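Local coordinates for polycomb protein Sfmbt (Drosophila melanogaster, PDB 5J8Y) that pairs through its SAM domain with the SAM domain of Scm, probably helping to link PhoRC to PRC1 at Polycomb response elements, at residues N33-G37 and K38-Q42; L60-S63 and D64-Q68. All blocks are in the same frame, centred on the assembly; numbering follows the deposited sequence.

Interaction 1. Residues N33-G37 and K38-Q42; sequences NKIDG and KRLLQ
K38 begins the contact with its CB lying 3.8 Å from OD1 of D36, the N-cap residue of the short helix 37-40; its chain then runs away from the cap. R39 supplies the capping bond: its backbone N reaches OD1 of D36 at 3.1 Å, with an N-H...O angle of 172°, so the bond is nearly straight. The acceptor is in place because CG of D36 sits between its own backbone N and carbonyl carbon (chi1 70°), which turns OD1 toward the backbone amide of R39 at the start of the helix. The R39 side chain crosses that of I35, with its CG 3.8 Å from I35 CD1, and the same methyl lies at the edge of the guanidinium. At L40 the backbone N bonds to D36 O (2.8 Å), and CD1 meets I35 CG2 at 4.3 Å on the buried side, where F30 of helix 27-32 touches both residues. L41 N closes the next turn on G37 O at 3.1 Å. Without the carboxylate, as with an alanine here, the R39 amide would probably lose its capping acceptor and the first turn would be held less firmly. D36 thus serves this helix start with a side-chain oxygen and a backbone oxygen, and its negative charge at the N-terminal end is likely to be favoured by the helix dipole.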
# COMPACT_ATOMS: atom_id res chain seq x y z
N ASN C 33 13.09 -5.56 14.30
CA ASN C 33 12.63 -4.42 15.05
C ASN C 33 11.73 -4.74 16.23
O ASN C 33 11.15 -3.87 16.85
CB ASN C 33 11.93 -3.48 14.13
CG ASN C 33 12.85 -2.84 13.20
OD1 ASN C 33 13.49 -1.86 13.53
ND2 ASN C 33 12.95 -3.40 12.04
N LYS C 34 11.61 -6.00 16.52
CA LYS C 34 10.85 -6.41 17.64
C LYS C 34 9.48 -5.79 17.67
O LYS C 34 9.12 -5.04 18.53
CB LYS C 34 11.62 -6.16 18.91
CG LYS C 34 12.74 -7.16 19.12
CD LYS C 34 13.35 -7.06 20.48
CE LYS C 34 12.82 -8.09 21.48
NZ LYS C 34 13.44 -7.90 22.82
N ILE C 35 8.73 -6.15 16.65
CA ILE C 35 7.35 -5.76 16.52
C ILE C 35 6.51 -6.94 17.00
O ILE C 35 6.34 -7.91 16.30
CB ILE C 35 6.99 -5.40 15.08
CG1 ILE C 35 7.92 -4.31 14.54
CG2 ILE C 35 5.52 -5.03 14.97
CD1 ILE C 35 7.61 -2.91 14.99
N ASP C 36 6.04 -6.83 18.23
CA ASP C 36 5.09 -7.75 18.83
C ASP C 36 3.67 -7.20 18.67
O ASP C 36 3.47 -6.15 18.08
CB ASP C 36 5.43 -8.03 20.31
CG ASP C 36 5.20 -6.83 21.21
OD1 ASP C 36 4.94 -5.74 20.69
OD2 ASP C 36 5.30 -6.96 22.44
N GLY C 37 2.68 -7.95 19.13
CA GLY C 37 1.30 -7.55 19.04
C GLY C 37 1.05 -6.11 19.45
O GLY C 37 0.52 -5.33 18.68
N LYS C 38 1.46 -5.76 20.66
CA LYS C 38 1.22 -4.44 21.21
C LYS C 38 1.71 -3.34 20.30
O LYS C 38 1.02 -2.43 19.97
CB LYS C 38 1.93 -4.32 22.56
CG LYS C 38 2.07 -2.96 23.15
CD LYS C 38 2.15 -3.06 24.67
CE LYS C 38 2.10 -1.68 25.28
NZ LYS C 38 0.76 -1.13 25.52
N ARG C 39 2.95 -3.45 19.86
CA ARG C 39 3.51 -2.47 18.97
C ARG C 39 2.83 -2.53 17.62
O ARG C 39 2.65 -1.52 16.98
CB ARG C 39 5.00 -2.62 18.85
CG ARG C 39 5.64 -1.64 17.92
CD ARG C 39 5.54 -0.16 18.25
NE ARG C 39 6.34 0.56 17.28
CZ ARG C 39 6.27 1.83 16.99
NH1 ARG C 39 5.46 2.66 17.62
NH2 ARG C 39 7.03 2.28 16.03
N LEU C 40 2.44 -3.69 17.20
CA LEU C 40 1.75 -3.84 15.95
C LEU C 40 0.57 -2.89 15.84
O LEU C 40 0.51 -2.04 14.99
CB LEU C 40 1.21 -5.24 15.78
CG LEU C 40 0.65 -5.58 14.41
CD1 LEU C 40 1.65 -5.51 13.28
CD2 LEU C 40 -0.05 -6.91 14.39
N LEU C 41 -0.35 -3.08 16.76
CA LEU C 41 -1.57 -2.31 16.84
C LEU C 41 -1.37 -0.84 17.09
O LEU C 41 -2.31 -0.12 17.05
CB LEU C 41 -2.48 -2.89 17.87
CG LEU C 41 -2.76 -4.36 17.92
CD1 LEU C 41 -3.65 -4.64 19.06
CD2 LEU C 41 -3.41 -4.91 16.68
N GLN C 42 -0.16 -0.41 17.36
CA GLN C 42 0.15 0.96 17.61
C GLN C 42 0.64 1.62 16.38
O GLN C 42 0.58 2.80 16.25
CB GLN C 42 1.23 1.09 18.70
CG GLN C 42 0.72 0.95 20.13
CD GLN C 42 1.84 1.01 21.17
OE1 GLN C 42 2.82 0.28 21.10
NE2 GLN C 42 1.67 1.86 22.16

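Interaction 2. Residues L60-S63 and D64-Q68; sequences LKIS and DLIAQ
L60 O accepts from D64 N at 2.9 Å, the first of four successive i to i+4 bonds that define this part as regular alpha helix. L65 N reaches K61 O at 3.0 Å, I66 N binds I62 O, and A67 N binds S63 O. In all four the donor stands 22° to 28° off the carbonyl plane and the hydrogen points fairly straight at the oxygen. K61 O has a second donor, a water 2.8 Å away, and that water also donates a longer, probably weaker bond of 3.3 Å to D64 OD2, bridging the carboxylate and the backbone. With its CG opposite the backbone N (chi1 -176°), D64 sends the carboxylate outward from the helix. The polar ends of two other side chains are satisfied elsewhere: K61 NZ forms a salt bridge with D38 of the Scm chain, and S63 OG is hydrogen-bonded to K45 NZ. On the inner face I62 and I66 meet one turn apart, CG2 of I62 lying 4.0 Å from CD1 of I66, while CG1 of I66 comes within 3.3 Å of I62 O. In this part of the long C-terminal helix 56-71, I62 and L65 rest on helix 11-20 and I66 on helix 45-51; K61 and D64 meet the Scm chain, and L60 touches both K45 of helix 45-51 and L45 of the Scm chain.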
# COMPACT_ATOMS: atom_id res chain seq x y z
N LEU C 60 0.97 0.31 2.48
CA LEU C 60 -0.46 0.40 2.46
C LEU C 60 -1.12 -0.95 2.68
O LEU C 60 -2.10 -1.07 3.33
CB LEU C 60 -0.94 1.04 1.21
CG LEU C 60 -1.02 2.55 1.24
CD1 LEU C 60 -1.16 3.07 -0.15
CD2 LEU C 60 -2.06 3.16 2.17
N LYS C 61 -0.52 -1.97 2.12
CA LYS C 61 -1.02 -3.30 2.24
C LYS C 61 -0.96 -3.79 3.67
O LYS C 61 -1.88 -4.37 4.15
CB LYS C 61 -0.29 -4.24 1.31
CG LYS C 61 -0.86 -4.35 -0.09
CD LYS C 61 0.13 -5.06 -0.99
CE LYS C 61 -0.29 -5.22 -2.41
NZ LYS C 61 0.80 -5.74 -3.20
N ILE C 62 0.13 -3.50 4.35
CA ILE C 62 0.31 -3.85 5.75
C ILE C 62 -0.62 -3.03 6.64
O ILE C 62 -1.21 -3.56 7.58
CB ILE C 62 1.78 -3.64 6.20
CG1 ILE C 62 2.69 -4.70 5.56
CG2 ILE C 62 1.92 -3.70 7.72
CD1 ILE C 62 2.40 -6.13 5.96
N SER C 63 -0.74 -1.74 6.36
CA SER C 63 -1.66 -0.89 7.11
C SER C 63 -3.08 -1.44 7.01
O SER C 63 -3.80 -1.51 8.01
CB SER C 63 -1.62 0.55 6.60
OG SER C 63 -2.52 1.37 7.33
N ASP C 64 -3.47 -1.84 5.80
CA ASP C 64 -4.80 -2.39 5.56
C ASP C 64 -5.02 -3.68 6.32
O ASP C 64 -6.07 -3.90 6.92
CB ASP C 64 -5.01 -2.63 4.06
CG ASP C 64 -6.41 -3.11 3.74
OD1 ASP C 64 -7.38 -2.46 4.18
OD2 ASP C 64 -6.54 -4.15 3.06
N LEU C 65 -4.01 -4.54 6.30
CA LEU C 65 -4.07 -5.83 6.98
C LEU C 65 -4.25 -5.65 8.48
O LEU C 65 -5.06 -6.35 9.10
CB LEU C 65 -2.80 -6.63 6.68
CG LEU C 65 -2.63 -7.97 7.40
CD1 LEU C 65 -3.77 -8.92 7.07
CD2 LEU C 65 -1.29 -8.58 7.04
N ILE C 66 -3.54 -4.72 9.07
CA ILE C 66 -3.64 -4.44 10.50
C ILE C 66 -5.06 -3.89 10.84
O ILE C 66 -5.69 -4.30 11.76
CB ILE C 66 -2.56 -3.46 10.98
CG1 ILE C 66 -1.17 -4.02 10.86
CG2 ILE C 66 -2.75 -3.10 12.41
CD1 ILE C 66 -0.09 -3.01 11.07
N ALA C 67 -5.52 -2.96 10.00
CA ALA C 67 -6.84 -2.38 10.14
C ALA C 67 -7.87 -3.49 10.12
O ALA C 67 -8.76 -3.49 10.90
CB ALA C 67 -7.12 -1.36 9.05
N GLN C 68 -7.71 -4.44 9.22
CA GLN C 68 -8.63 -5.56 9.11
C GLN C 68 -8.52 -6.44 10.35
O GLN C 68 -9.49 -7.00 10.82
CB GLN C 68 -8.36 -6.38 7.86
CG GLN C 68 -9.44 -7.40 7.52
CD GLN C 68 -10.69 -6.79 6.92
OE1 GLN C 68 -10.77 -5.59 6.69
NE2 GLN C 68 -11.68 -7.64 6.65
O HOH W 1 -3.74 -5.80 2.59

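Interactions 1 and 2 follow one another along the chain, on opposite sides of its centre and with their own centres about 14 Å apart. They nevertheless meet directly: CD1 of L40 packs against CD1 of I66 at 3.8 Å. The short helix started by D36 is thereby joined to the long helix 56-71, and L40 and L41 extend the packing to L69 further along it. Both lie within the SAM domain, but their surroundings differ. No residue of Scm touches 33-42, whereas L60, K61 and D64 of 60-68 reach the Scm chain. Interaction 1 thus belongs to the internal packing of the domain, while interaction 2 joins that packing to the heterodimer interface.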